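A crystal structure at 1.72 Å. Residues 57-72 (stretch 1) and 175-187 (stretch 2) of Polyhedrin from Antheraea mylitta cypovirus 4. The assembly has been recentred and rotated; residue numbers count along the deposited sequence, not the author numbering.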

ATOM      1  N   VAL A  57       7.445  10.520   4.230  1.00  7.65           N
ATOM      2  CA  VAL A  57       7.457  11.761   3.469  1.00  8.74           C
ATOM      3  C   VAL A  57       6.518  11.579   2.284  1.00  6.31           C
ATOM      4  O   VAL A  57       6.489  10.524   1.657  1.00 10.40           O
ATOM      5  CB  VAL A  57       8.871  12.176   3.023  1.00  8.89           C
ATOM      6  CG1 VAL A  57       9.768  12.313   4.245  1.00  9.17           C
ATOM      7  CG2 VAL A  57       9.449  11.176   2.056  1.00 11.70           C
ATOM      8  N   PHE A  58       5.744  12.617   2.000  1.00  6.75           N
ATOM      9  CA  PHE A  58       4.685  12.551   1.007  1.00  9.91           C
ATOM     10  C   PHE A  58       4.347  13.981   0.580  1.00  8.50           C
ATOM     11  O   PHE A  58       4.503  14.915   1.361  1.00  7.83           O
ATOM     12  CB  PHE A  58       3.458  11.879   1.630  1.00  6.66           C
ATOM     13  CG  PHE A  58       2.969  12.576   2.864  1.00 10.07           C
ATOM     14  CD1 PHE A  58       3.621  12.408   4.076  1.00  7.31           C
ATOM     15  CD2 PHE A  58       1.882  13.431   2.805  1.00  8.51           C
ATOM     16  CE1 PHE A  58       3.179  13.065   5.212  1.00  7.66           C
ATOM     17  CE2 PHE A  58       1.439  14.096   3.931  1.00  5.66           C
ATOM     18  CZ  PHE A  58       2.089  13.910   5.139  1.00 10.61           C
ATOM     19  N   PRO A  59       3.905  14.164  -0.669  1.00 12.32           N
ATOM     20  CA  PRO A  59       3.658  15.539  -1.126  1.00  8.79           C
ATOM     21  C   PRO A  59       2.208  16.028  -1.039  1.00 11.97           C
ATOM     22  O   PRO A  59       1.999  17.231  -1.184  1.00 14.35           O
ATOM     23  CB  PRO A  59       4.099  15.490  -2.593  1.00 11.50           C
ATOM     24  CG  PRO A  59       3.811  14.090  -3.013  1.00 10.46           C
ATOM     25  CD  PRO A  59       4.089  13.233  -1.790  1.00  9.18           C
ATOM     26  N   ASP A  60       1.234  15.149  -0.808  1.00  8.32           N
ATOM     27  CA  ASP A  60      -0.172  15.556  -0.895  1.00  8.71           C
ATOM     28  C   ASP A  60      -1.081  15.022   0.216  1.00  9.69           C
ATOM     29  O   ASP A  60      -1.914  15.751   0.747  1.00 10.36           O
ATOM     30  CB  ASP A  60      -0.745  15.136  -2.248  1.00 10.52           C
ATOM     31  CG  ASP A  60      -0.088  15.870  -3.407  1.00 17.31           C
ATOM     32  OD1 ASP A  60      -0.510  17.006  -3.684  1.00 16.38           O
ATOM     33  OD2 ASP A  60       0.841  15.315  -4.040  1.00 18.14           O
ATOM     34  N   TYR A  61      -0.957  13.749   0.547  1.00  8.38           N
ATOM     35  CA  TYR A  61      -1.765  13.195   1.630  1.00  5.23           C
ATOM     36  C   TYR A  61      -1.144  11.917   2.151  1.00  8.43           C
ATOM     37  O   TYR A  61      -0.381  11.249   1.449  1.00  9.45           O
ATOM     38  CB  TYR A  61      -3.203  12.943   1.166  1.00  7.40           C
ATOM     39  CG  TYR A  61      -3.313  11.959   0.030  1.00  9.31           C
ATOM     40  CD1 TYR A  61      -3.209  12.377  -1.291  1.00  7.97           C
ATOM     41  CD2 TYR A  61      -3.527  10.608   0.275  1.00 11.01           C
ATOM     42  CE1 TYR A  61      -3.316  11.474  -2.339  1.00  7.61           C
ATOM     43  CE2 TYR A  61      -3.630   9.694  -0.770  1.00 15.05           C
ATOM     44  CZ  TYR A  61      -3.522  10.136  -2.074  1.00  9.91           C
ATOM     45  OH  TYR A  61      -3.623   9.231  -3.116  1.00 16.16           O
ATOM     46  N   LEU A  62      -1.491  11.577   3.385  1.00  6.37           N
ATOM     47  CA  LEU A  62      -0.944  10.407   4.054  1.00 10.51           C
ATOM     48  C   LEU A  62      -2.069   9.653   4.742  1.00 11.63           C
ATOM     49  O   LEU A  62      -2.808  10.233   5.534  1.00 11.16           O
ATOM     50  CB  LEU A  62       0.095  10.827   5.093  1.00  8.80           C
ATOM     51  CG  LEU A  62       0.726   9.682   5.891  1.00  7.03           C
ATOM     52  CD1 LEU A  62       1.487   8.732   4.944  1.00 12.15           C
ATOM     53  CD2 LEU A  62       1.636  10.234   6.980  1.00  9.70           C
ATOM     54  N   LYS A  63      -2.194   8.365   4.423  1.00 10.42           N
ATOM     55  CA  LYS A  63      -3.210   7.492   5.001  1.00 12.50           C
ATOM     56  C   LYS A  63      -2.494   6.320   5.653  1.00 18.59           C
ATOM     57  O   LYS A  63      -2.071   5.388   4.973  1.00 21.87           O
ATOM     58  CB  LYS A  63      -4.163   6.963   3.916  1.00 17.64           C
ATOM     59  CG  LYS A  63      -5.205   7.952   3.439  1.00 13.78           C
ATOM     60  CD  LYS A  63      -6.116   7.352   2.351  1.00 17.84           C
ATOM     61  CE  LYS A  63      -5.439   7.309   0.999  1.00 15.46           C
ATOM     62  NZ  LYS A  63      -6.314   6.774  -0.084  1.00 15.38           N
ATOM     63  N   VAL A  64      -2.351   6.364   6.971  1.00  9.53           N
ATOM     64  CA  VAL A  64      -1.573   5.356   7.681  1.00 11.91           C
ATOM     65  C   VAL A  64      -2.432   4.526   8.630  1.00  9.59           C
ATOM     66  O   VAL A  64      -3.213   5.065   9.413  1.00  7.68           O
ATOM     67  CB  VAL A  64      -0.427   6.010   8.490  1.00 11.47           C
ATOM     68  CG1 VAL A  64       0.108   5.042   9.552  1.00 14.64           C
ATOM     69  CG2 VAL A  64       0.689   6.439   7.556  1.00 21.16           C
ATOM     70  N   PHE A  65      -2.280   3.213   8.533  1.00  6.91           N
ATOM     71  CA  PHE A  65      -2.765   2.290   9.556  1.00  8.99           C
ATOM     72  C   PHE A  65      -1.626   1.361   9.939  1.00  8.59           C
ATOM     73  O   PHE A  65      -1.050   0.700   9.072  1.00  8.31           O
ATOM     74  CB  PHE A  65      -3.934   1.449   9.040  1.00  9.14           C
ATOM     75  CG  PHE A  65      -4.337   0.337   9.982  1.00 10.05           C
ATOM     76  CD1 PHE A  65      -4.915   0.628  11.210  1.00  6.07           C
ATOM     77  CD2 PHE A  65      -4.121  -0.993   9.648  1.00  9.05           C
ATOM     78  CE1 PHE A  65      -5.290  -0.394  12.090  1.00  9.57           C
ATOM     79  CE2 PHE A  65      -4.493  -2.027  10.526  1.00 10.91           C
ATOM     80  CZ  PHE A  65      -5.079  -1.724  11.741  1.00 11.74           C
ATOM     81  N   LEU A  66      -1.305   1.321  11.230  1.00  4.71           N
ATOM     82  CA  LEU A  66      -0.286   0.423  11.768  1.00  7.96           C
ATOM     83  C   LEU A  66      -0.956  -0.628  12.646  1.00  8.78           C
ATOM     84  O   LEU A  66      -1.526  -0.289  13.684  1.00  7.92           O
ATOM     85  CB  LEU A  66       0.709   1.217  12.615  1.00  7.36           C
ATOM     86  CG  LEU A  66       1.378   2.370  11.870  1.00  9.36           C
ATOM     87  CD1 LEU A  66       2.156   3.243  12.837  1.00  9.90           C
ATOM     88  CD2 LEU A  66       2.268   1.819  10.776  1.00 11.17           C
ATOM     89  N   ASN A  67      -0.908  -1.890  12.231  1.00 10.33           N
ATOM     90  CA  ASN A  67      -1.544  -2.938  13.019  1.00  7.53           C
ATOM     91  C   ASN A  67      -0.617  -3.465  14.108  1.00  6.94           C
ATOM     92  O   ASN A  67       0.524  -3.021  14.251  1.00  8.69           O
ATOM     93  CB  ASN A  67      -2.096  -4.072  12.147  1.00  9.07           C
ATOM     94  CG  ASN A  67      -1.032  -4.763  11.325  1.00 20.38           C
ATOM     95  OD1 ASN A  67       0.132  -4.827  11.709  1.00 12.09           O
ATOM     96  ND2 ASN A  67      -1.436  -5.293  10.177  1.00 22.92           N
ATOM     97  N   TRP A  68      -1.131  -4.404  14.886  1.00  7.44           N
ATOM     98  CA  TRP A  68      -0.478  -4.802  16.118  1.00  6.51           C
ATOM     99  C   TRP A  68       0.965  -5.281  15.885  1.00  9.44           C
ATOM    100  O   TRP A  68       1.897  -4.836  16.564  1.00  8.90           O
ATOM    101  CB  TRP A  68      -1.311  -5.888  16.777  1.00  5.48           C
ATOM    102  CG  TRP A  68      -0.960  -6.134  18.183  1.00  9.20           C
ATOM    103  CD1 TRP A  68      -1.388  -5.437  19.275  1.00  8.99           C
ATOM    104  CD2 TRP A  68      -0.112  -7.174  18.672  1.00  6.49           C
ATOM    105  NE1 TRP A  68      -0.857  -5.983  20.419  1.00  7.96           N
ATOM    106  CE2 TRP A  68      -0.073  -7.051  20.074  1.00  7.01           C
ATOM    107  CE3 TRP A  68       0.608  -8.206  18.057  1.00  5.54           C
ATOM    108  CZ2 TRP A  68       0.666  -7.920  20.875  1.00  6.28           C
ATOM    109  CZ3 TRP A  68       1.346  -9.066  18.856  1.00 10.87           C
ATOM    110  CH2 TRP A  68       1.365  -8.920  20.250  1.00  5.18           C
ATOM    111  N   ARG A  69       1.157  -6.165  14.915  1.00  7.23           N
ATOM    112  CA  ARG A  69       2.480  -6.710  14.670  1.00 10.84           C
ATOM    113  C   ARG A  69       3.435  -5.663  14.108  1.00 11.53           C
ATOM    114  O   ARG A  69       4.628  -5.711  14.399  1.00 10.68           O
ATOM    115  CB  ARG A  69       2.408  -7.929  13.748  1.00  7.31           C
ATOM    116  CG  ARG A  69       1.779  -9.145  14.427  1.00  8.12           C
ATOM    117  CD  ARG A  69       1.833 -10.379  13.539  1.00 15.45           C
ATOM    118  NE  ARG A  69       0.858 -10.281  12.460  1.00 10.58           N
ATOM    119  CZ  ARG A  69       0.093 -11.280  12.034  1.00 16.95           C
ATOM    120  NH1 ARG A  69       0.173 -12.483  12.592  1.00  8.64           N
ATOM    121  NH2 ARG A  69      -0.762 -11.071  11.042  1.00 14.34           N
ATOM    122  N   GLU A  70       2.928  -4.718  13.317  1.00  7.44           N
ATOM    123  CA  GLU A  70       3.788  -3.654  12.781  1.00 10.06           C
ATOM    124  C   GLU A  70       4.295  -2.777  13.906  1.00  9.57           C
ATOM    125  O   GLU A  70       5.388  -2.227  13.818  1.00 10.03           O
ATOM    126  CB  GLU A  70       3.048  -2.792  11.739  1.00  7.64           C
ATOM    127  CG  GLU A  70       2.763  -3.526  10.439  1.00 12.69           C
ATOM    128  CD  GLU A  70       1.901  -2.725   9.474  1.00 23.82           C
ATOM    129  OE1 GLU A  70       0.939  -2.063   9.918  1.00 18.41           O
ATOM    130  OE2 GLU A  70       2.181  -2.772   8.259  1.00 37.31           O
ATOM    131  N   LEU A  71       3.504  -2.662  14.969  1.00  6.51           N
ATOM    132  CA  LEU A  71       3.846  -1.816  16.102  1.00  6.81           C
ATOM    133  C   LEU A  71       4.889  -2.444  17.038  1.00  7.86           C
ATOM    134  O   LEU A  71       5.504  -1.742  17.842  1.00  9.36           O
ATOM    135  CB  LEU A  71       2.576  -1.479  16.896  1.00  6.37           C
ATOM    136  CG  LEU A  71       1.643  -0.439  16.252  1.00  9.79           C
ATOM    137  CD1 LEU A  71       0.313  -0.375  16.981  1.00  9.58           C
ATOM    138  CD2 LEU A  71       2.307   0.946  16.227  1.00  8.27           C
ATOM    139  N   LEU A  72       5.092  -3.753  16.937  1.00  5.57           N
ATOM    140  CA  LEU A  72       6.004  -4.457  17.851  1.00 10.39           C
ATOM    141  C   LEU A  72       7.471  -4.046  17.664  1.00  8.05           C
ATOM    142  O   LEU A  72       7.940  -3.844  16.543  1.00  9.40           O
ATOM    143  CB  LEU A  72       5.896  -5.974  17.670  1.00  9.00           C
ATOM    144  CG  LEU A  72       4.537  -6.627  17.925  1.00  7.93           C
ATOM    145  CD1 LEU A  72       4.622  -8.124  17.640  1.00  4.93           C
ATOM    146  CD2 LEU A  72       4.080  -6.372  19.353  1.00 10.68           C
ATOM    147  N   ASP A 175      -2.942   1.005  24.957  1.00  7.57           N
ATOM    148  CA  ASP A 175      -2.955  -0.257  25.693  1.00 10.34           C
ATOM    149  C   ASP A 175      -2.752  -1.371  24.669  1.00 11.37           C
ATOM    150  O   ASP A 175      -2.694  -1.107  23.464  1.00  7.20           O
ATOM    151  CB  ASP A 175      -4.193  -0.426  26.601  1.00 11.95           C
ATOM    152  CG  ASP A 175      -5.441  -0.921  25.870  1.00 15.08           C
ATOM    153  OD1 ASP A 175      -5.345  -1.430  24.739  1.00 16.08           O
ATOM    154  OD2 ASP A 175      -6.539  -0.827  26.472  1.00 15.78           O
ATOM    155  N   GLU A 176      -2.606  -2.601  25.139  1.00  5.75           N
ATOM    156  CA  GLU A 176      -2.064  -3.651  24.294  1.00  6.89           C
ATOM    157  C   GLU A 176      -2.989  -4.057  23.136  1.00  9.57           C
ATOM    158  O   GLU A 176      -2.534  -4.681  22.178  1.00  8.06           O
ATOM    159  CB  GLU A 176      -1.711  -4.882  25.131  1.00  9.06           C
ATOM    160  CG  GLU A 176      -0.928  -5.912  24.359  1.00  8.10           C
ATOM    161  CD  GLU A 176      -0.639  -7.142  25.175  1.00  7.70           C
ATOM    162  OE1 GLU A 176      -1.297  -7.327  26.224  1.00 10.09           O
ATOM    163  OE2 GLU A 176       0.251  -7.914  24.768  1.00  7.96           O
ATOM    164  N   HIS A 177      -4.271  -3.706  23.198  1.00  8.60           N
ATOM    165  CA  HIS A 177      -5.160  -4.071  22.101  1.00  9.82           C
ATOM    166  C   HIS A 177      -5.333  -2.953  21.060  1.00  8.91           C
ATOM    167  O   HIS A 177      -6.146  -3.073  20.153  1.00 11.03           O
ATOM    168  CB  HIS A 177      -6.505  -4.591  22.628  1.00 14.09           C
ATOM    169  CG  HIS A 177      -7.594  -3.563  22.684  1.00  8.08           C
ATOM    170  ND1 HIS A 177      -7.528  -2.442  23.478  1.00 10.26           N
ATOM    171  CD2 HIS A 177      -8.806  -3.523  22.077  1.00 13.66           C
ATOM    172  CE1 HIS A 177      -8.635  -1.740  23.344  1.00 14.85           C
ATOM    173  NE2 HIS A 177      -9.430  -2.373  22.497  1.00 16.13           N
ATOM    174  N   ASN A 178      -4.536  -1.892  21.163  1.00  8.15           N
ATOM    175  CA  ASN A 178      -4.678  -0.780  20.234  1.00  9.01           C
ATOM    176  C   ASN A 178      -3.835  -0.897  18.968  1.00  8.24           C
ATOM    177  O   ASN A 178      -2.815  -1.579  18.917  1.00 11.12           O
ATOM    178  CB  ASN A 178      -4.375   0.552  20.913  1.00  6.19           C
ATOM    179  CG  ASN A 178      -5.448   0.960  21.912  1.00  9.10           C
ATOM    180  OD1 ASN A 178      -5.137   1.416  23.000  1.00  9.95           O
ATOM    181  ND2 ASN A 178      -6.715   0.792  21.543  1.00 11.78           N
ATOM    182  N   THR A 179      -4.298  -0.206  17.940  1.00  8.60           N
ATOM    183  CA  THR A 179      -3.542  -0.007  16.720  1.00  9.14           C
ATOM    184  C   THR A 179      -3.556   1.502  16.496  1.00  9.35           C
ATOM    185  O   THR A 179      -4.175   2.230  17.270  1.00  8.83           O
ATOM    186  CB  THR A 179      -4.186  -0.752  15.560  1.00  9.65           C
ATOM    187  OG1 THR A 179      -5.564  -0.369  15.455  1.00  7.47           O
ATOM    188  CG2 THR A 179      -4.093  -2.271  15.787  1.00  9.16           C
ATOM    189  N   VAL A 180      -2.892   1.983  15.455  1.00  6.82           N
ATOM    190  CA  VAL A 180      -2.759   3.427  15.260  1.00 10.90           C
ATOM    191  C   VAL A 180      -3.149   3.837  13.843  1.00  9.02           C
ATOM    192  O   VAL A 180      -2.724   3.212  12.878  1.00  9.36           O
ATOM    193  CB  VAL A 180      -1.309   3.877  15.520  1.00 10.80           C
ATOM    194  CG1 VAL A 180      -1.130   5.346  15.166  1.00 14.96           C
ATOM    195  CG2 VAL A 180      -0.932   3.626  16.976  1.00  8.13           C
ATOM    196  N   LYS A 181      -3.962   4.884  13.729  1.00  5.39           N
ATOM    197  CA  LYS A 181      -4.310   5.453  12.429  1.00  6.34           C
ATOM    198  C   LYS A 181      -3.873   6.906  12.419  1.00  7.43           C
ATOM    199  O   LYS A 181      -3.985   7.592  13.430  1.00  9.13           O
ATOM    200  CB  LYS A 181      -5.816   5.404  12.177  1.00  8.24           C
ATOM    201  CG  LYS A 181      -6.398   4.022  11.984  1.00 11.46           C
ATOM    202  CD  LYS A 181      -7.940   4.069  11.992  1.00 12.39           C
ATOM    203  CE  LYS A 181      -8.505   5.091  11.012  1.00 17.55           C
ATOM    204  NZ  LYS A 181      -9.906   5.477  11.382  1.00 19.52           N
ATOM    205  N   VAL A 182      -3.401   7.375  11.268  1.00  7.73           N
ATOM    206  CA  VAL A 182      -2.996   8.767  11.113  1.00  6.74           C
ATOM    207  C   VAL A 182      -3.430   9.277   9.745  1.00  8.41           C
ATOM    208  O   VAL A 182      -3.302   8.568   8.736  1.00  8.20           O
ATOM    209  CB  VAL A 182      -1.466   8.947  11.243  1.00  9.23           C
ATOM    210  CG1 VAL A 182      -1.089  10.430  11.115  1.00 13.44           C
ATOM    211  CG2 VAL A 182      -0.969   8.390  12.565  1.00  9.42           C
ATOM    212  N   LEU A 183      -3.952  10.500   9.731  1.00  7.22           N
ATOM    213  CA  LEU A 183      -4.310  11.192   8.500  1.00  9.25           C
ATOM    214  C   LEU A 183      -3.668  12.571   8.502  1.00  7.61           C
ATOM    215  O   LEU A 183      -3.767  13.304   9.480  1.00  8.75           O
ATOM    216  CB  LEU A 183      -5.834  11.363   8.386  1.00  8.10           C
ATOM    217  CG  LEU A 183      -6.290  12.287   7.231  1.00  7.76           C
ATOM    218  CD1 LEU A 183      -5.975  11.670   5.889  1.00 13.01           C
ATOM    219  CD2 LEU A 183      -7.771  12.623   7.325  1.00 16.17           C
ATOM    220  N   ALA A 184      -3.021  12.922   7.396  1.00  5.69           N
ATOM    221  CA  ALA A 184      -2.602  14.299   7.154  1.00  5.39           C
ATOM    222  C   ALA A 184      -2.794  14.586   5.671  1.00  6.19           C
ATOM    223  O   ALA A 184      -2.544  13.713   4.841  1.00  8.59           O
ATOM    224  CB  ALA A 184      -1.139  14.504   7.557  1.00  7.41           C
ATOM    225  N   THR A 185      -3.266  15.789   5.337  1.00  6.16           N
ATOM    226  CA  THR A 185      -3.347  16.217   3.946  1.00  8.80           C
ATOM    227  C   THR A 185      -2.775  17.612   3.802  1.00 13.58           C
ATOM    228  O   THR A 185      -2.630  18.342   4.784  1.00  8.87           O
ATOM    229  CB  THR A 185      -4.799  16.257   3.407  1.00 13.31           C
ATOM    230  OG1 THR A 185      -5.438  17.479   3.807  1.00 15.99           O
ATOM    231  CG2 THR A 185      -5.604  15.076   3.902  1.00 10.81           C
ATOM    232  N   ALA A 186      -2.467  17.980   2.564  1.00  6.61           N
ATOM    233  CA  ALA A 186      -2.022  19.328   2.247  1.00  8.85           C
ATOM    234  C   ALA A 186      -3.133  20.316   2.597  1.00  8.22           C
ATOM    235  O   ALA A 186      -4.315  20.007   2.456  1.00  7.28           O
ATOM    236  CB  ALA A 186      -1.670  19.421   0.760  1.00  8.29           C
ATOM    237  N   ARG A 187      -2.746  21.502   3.053  1.00  7.95           N
ATOM    238  CA  ARG A 187      -3.697  22.553   3.387  1.00 12.45           C
ATOM    239  C   ARG A 187      -4.483  22.918   2.141  1.00 10.37           C
ATOM    240  O   ARG A 187      -3.967  22.806   1.027  1.00 14.69           O
ATOM    241  CB  ARG A 187      -2.947  23.776   3.919  1.00 11.37           C
ATOM    242  CG  ARG A 187      -3.834  24.890   4.473  1.00 10.71           C
ATOM    243  CD  ARG A 187      -2.980  25.916   5.206  1.00  7.38           C
ATOM    244  NE  ARG A 187      -2.144  25.238   6.192  1.00  8.11           N
ATOM    245  CZ  ARG A 187      -0.924  25.618   6.552  1.00 12.07           C
ATOM    246  NH1 ARG A 187      -0.367  26.711   6.038  1.00 10.01           N
ATOM    247  NH2 ARG A 187      -0.254  24.898   7.438  1.00  7.64           N
TER

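Strands 61-66 and 179-185 run antiparallel, their axes inclined at 173° and approaching to 4.7 Å, although more than a hundred residues separate them in sequence. The register pairs Tyr 61 with Thr 185 at one end and Leu 66 with Val 180 at the other. Leu 62, Val 64 and Leu 66 occupy the hydrogen-bonded positions. Each donates its amide to the carbonyl of its partner, Leu 62 N to Ala 184 O (2.8 Å), Val 64 N to Val 182 O (3.0 Å) and Leu 66 N to Val 180 O (2.9 Å). The return bonds run from Ala 184 N to Leu 62 O (3.3 Å), Val 182 N to Val 64 O (3.0 Å) and Val 180 N to Leu 66 O (3.2 Å). Just beyond the strands, Ala 186 N donates to Asp 60 O (2.9 Å), extending the ladder by one bond. At most of the non-hydrogen-bonded positions the alpha carbons come close to opposing carbonyls, as in the CA-H...O contact of Lys 181 CA with Val 64 O (3.2 Å).

Alternation along the strands sorts the side chains onto two faces. Leu 62, Val 64, Leu 66, Val 180, Val 182 and Ala 184 form a wholly apolar, buried face. Here the beta-branched valines suit the extended backbone and pack directly across the strands, with Val 64 CB 4.2 Å from Val 182 CB. The methyl of Ala 184 meets the ring of Phe 58, with Phe 58 CZ 4.1 Å from Ala 184 CB. At the other end, Leu 71 reaches back from the weakly bonded helix to place CD1 4.2 Å from Val 180 CG2.

The opposite face, carrying Tyr 61, Lys 63, Phe 65, Lys 181, Leu 183 and Thr 185, is more mixed. The ring of Phe 65 turns its edge to the second strand, where CE1 lies 3.4 Å from Thr 179 OG1 and CD1 3.8 Å from Lys 181 CG. The aliphatic part of Lys 181 thus packs against the ring, while its NZ is hydrogen-bonded elsewhere in the structure.

Past Leu 66, Asn 67 caps the helix, its OD1 accepting from Glu 70 N (3.2 Å). More of Trp 68 is covered by the second stretch, 75 Å², than of any other residue of the first. Its indole NE1 donates to Glu 176 O (2.8 Å), tying the helix to the type I turn of residues 175-178. Together the two stretches bury 828 Å².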